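Local atomic coordinates of sorbitol dehydrogenase (Gluconobacter oxydans, PDB entry 5ITG), a protein that probably oxidises the secondary alcohol of D-sorbitol to the ketone of L-sorbose, probably with NADP+ as hydride acceptor. Residues Met227-Thr232 with Tyr292-Met297. Sequence-based numbering, arbitrary orientation.
Sequences MVDRIT and YVKIRM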
loop_
_atom_site.group_PDB
_atom_site.type_symbol
_atom_site.label_atom_id
_atom_site.label_comp_id
_atom_site.label_asym_id
_atom_site.label_seq_id
_atom_site.Cartn_x
_atom_site.Cartn_y
_atom_site.Cartn_z
HETATM N N MSE A 227 0.470 7.032 -5.610
HETATM C CA MSE A 227 -0.434 5.939 -5.302
HETATM C C MSE A 227 0.352 4.680 -5.648
HETATM O O MSE A 227 0.839 4.541 -6.767
HETATM C CB MSE A 227 -1.684 6.054 -6.165
HETATM C CG MSE A 227 -2.893 5.410 -5.568
HETATM SE SE MSE A 227 -3.750 4.437 -6.936
HETATM C CE MSE A 227 -2.469 2.997 -6.883
ATOM N N VAL A 228 0.500 3.769 -4.695
ATOM C CA VAL A 228 1.288 2.570 -4.954
ATOM C C VAL A 228 0.506 1.287 -4.685
ATOM O O VAL A 228 -0.354 1.245 -3.808
ATOM C CB VAL A 228 2.558 2.568 -4.085
ATOM C CG1 VAL A 228 3.361 3.853 -4.337
ATOM C CG2 VAL A 228 2.178 2.461 -2.604
ATOM N N ASP A 229 0.802 0.243 -5.455
ATOM C CA ASP A 229 0.125 -1.036 -5.277
ATOM C C ASP A 229 1.200 -2.139 -5.236
ATOM O O ASP A 229 2.356 -1.880 -4.907
ATOM C CB ASP A 229 -0.866 -1.273 -6.428
ATOM C CG ASP A 229 -2.154 -1.973 -5.975
ATOM O OD1 ASP A 229 -2.139 -2.668 -4.937
ATOM O OD2 ASP A 229 -3.186 -1.843 -6.673
ATOM N N ARG A 230 0.798 -3.359 -5.543
ATOM C CA ARG A 230 1.651 -4.552 -5.577
ATOM C C ARG A 230 1.763 -5.350 -4.292
ATOM O O ARG A 230 2.530 -5.020 -3.379
ATOM C CB ARG A 230 3.062 -4.266 -6.103
ATOM C CG ARG A 230 3.767 -5.584 -6.431
ATOM C CD ARG A 230 5.057 -5.443 -7.216
ATOM N NE ARG A 230 5.093 -6.440 -8.281
ATOM C CZ ARG A 230 6.098 -6.609 -9.134
ATOM N NH1 ARG A 230 7.183 -5.852 -9.059
ATOM N NH2 ARG A 230 6.000 -7.525 -10.084
ATOM N N ILE A 231 0.988 -6.423 -4.242
ATOM C CA ILE A 231 0.981 -7.306 -3.089
ATOM C C ILE A 231 2.339 -7.978 -2.987
ATOM O O ILE A 231 2.800 -8.617 -3.932
ATOM C CB ILE A 231 -0.109 -8.382 -3.233
ATOM C CG1 ILE A 231 -1.467 -7.714 -3.495
ATOM C CG2 ILE A 231 -0.152 -9.252 -1.984
ATOM C CD1 ILE A 231 -1.873 -6.699 -2.454
ATOM N N THR A 232 2.976 -7.814 -1.833
ATOM C CA THR A 232 4.289 -8.384 -1.562
ATOM C C THR A 232 4.198 -8.906 -0.132
ATOM O O THR A 232 4.522 -8.194 0.816
ATOM C CB THR A 232 5.373 -7.300 -1.657
ATOM O OG1 THR A 232 5.222 -6.600 -2.899
ATOM C CG2 THR A 232 6.766 -7.924 -1.593
ATOM N N TYR A 292 -8.980 7.330 -5.895
ATOM C CA TYR A 292 -10.373 6.942 -5.811
ATOM C C TYR A 292 -10.739 5.772 -6.705
ATOM O O TYR A 292 -11.673 5.045 -6.399
ATOM C CB TYR A 292 -11.291 8.151 -6.046
ATOM C CG TYR A 292 -11.378 8.988 -4.783
ATOM C CD1 TYR A 292 -11.786 8.407 -3.581
ATOM C CD2 TYR A 292 -10.965 10.321 -4.763
ATOM C CE1 TYR A 292 -11.771 9.123 -2.382
ATOM C CE2 TYR A 292 -10.945 11.053 -3.562
ATOM C CZ TYR A 292 -11.346 10.437 -2.375
ATOM O OH TYR A 292 -11.291 11.121 -1.180
ATOM N N VAL A 293 -10.011 5.580 -7.802
ATOM C CA VAL A 293 -10.275 4.422 -8.654
ATOM C C VAL A 293 -9.919 3.185 -7.817
ATOM O O VAL A 293 -10.677 2.213 -7.752
ATOM C CB VAL A 293 -9.387 4.409 -9.914
ATOM C CG1 VAL A 293 -9.510 3.043 -10.619
ATOM C CG2 VAL A 293 -9.811 5.528 -10.864
ATOM N N LYS A 294 -8.763 3.233 -7.166
ATOM C CA LYS A 294 -8.314 2.115 -6.338
ATOM C C LYS A 294 -9.273 1.880 -5.176
ATOM O O LYS A 294 -9.672 0.742 -4.893
ATOM C CB LYS A 294 -6.913 2.393 -5.810
ATOM C CG LYS A 294 -6.271 1.204 -5.116
ATOM C CD LYS A 294 -4.902 1.584 -4.592
ATOM C CE LYS A 294 -4.382 0.556 -3.621
ATOM N NZ LYS A 294 -3.199 1.078 -2.877
ATOM N N ILE A 295 -9.651 2.961 -4.505
ATOM C CA ILE A 295 -10.569 2.866 -3.373
ATOM C C ILE A 295 -11.955 2.336 -3.758
ATOM O O ILE A 295 -12.476 1.398 -3.138
ATOM C CB ILE A 295 -10.748 4.253 -2.701
ATOM C CG1 ILE A 295 -9.459 4.646 -1.971
ATOM C CG2 ILE A 295 -11.928 4.233 -1.727
ATOM C CD1 ILE A 295 -9.470 6.080 -1.489
ATOM N N ARG A 296 -12.541 2.919 -4.801
ATOM C CA ARG A 296 -13.895 2.553 -5.188
ATOM C C ARG A 296 -14.091 1.330 -6.074
ATOM O O ARG A 296 -15.228 0.864 -6.239
ATOM C CB ARG A 296 -14.588 3.772 -5.807
ATOM C CG ARG A 296 -14.684 4.964 -4.833
ATOM C CD ARG A 296 -15.401 6.144 -5.473
ATOM N NE ARG A 296 -16.720 5.740 -5.932
ATOM C CZ ARG A 296 -17.399 6.345 -6.908
ATOM N NH1 ARG A 296 -16.884 7.400 -7.542
ATOM N NH2 ARG A 296 -18.589 5.880 -7.263
HETATM N N MSE A 297 -13.006 0.818 -6.648
HETATM C CA MSE A 297 -13.088 -0.385 -7.475
HETATM C C MSE A 297 -12.331 -1.565 -6.847
HETATM O O MSE A 297 -12.915 -2.622 -6.654
HETATM C CB MSE A 297 -12.565 -0.108 -8.887
HETATM C CG MSE A 297 -13.504 0.773 -9.712
HETATM SE SE MSE A 297 -12.944 0.895 -11.545
HETATM C CE MSE A 297 -13.448 -0.902 -12.091
HETATM O O HOH W 1 -1.367 3.918 -2.717
#
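Met227 and Lys294 mark the closest approach of the two backbones, their CA atoms 8.8 Å apart, so the gap between the end of strand 226-228 and helix 288-312 is too wide for backbone contact and must be bridged by a long side chain. Lys294 does this. Its CG lies anti to the backbone N (chi1 -171°) and the chain stays extended beyond, which carries NZ straight across to the carbonyl of Val228. There NZ donates a hydrogen bond to Val228 O at 3.0 Å, at a C=O...N angle of 153°, with the donor tilted 26° from the carbonyl plane. A water bound by Val228 N at 2.7 Å lies beside the same ammonium group, from which it accepts a weak bond, so Lys294 bonds Val228 O directly but is linked to Val228 N only through the water. The aliphatic part of Lys294 meets selenomethionine Met227, whose bent chain sets CE 3.6 Å from Lys294 CD and SE 3.9 Å from Lys294 CB. The two segments belong to different halves of a mannitol dehydrogenase-type chain: the strand to the Rossmann domain, where it pairs antiparallel with 263-266, and the helix to the C-terminal domain, so the lysine spans the interface between them. Nearer the tip, the carboxylate of Asp229 approaches Lys294 CE, with OD2 at 4.1 Å, but its OD1 stays 4.4 Å from NZ, beyond a salt bridge; OD2 pairs instead with Arg360 of helix 350-361. A methionine in place of Lys294 would probably leave Val228 O without its cross-domain donor and the water without its weak partner.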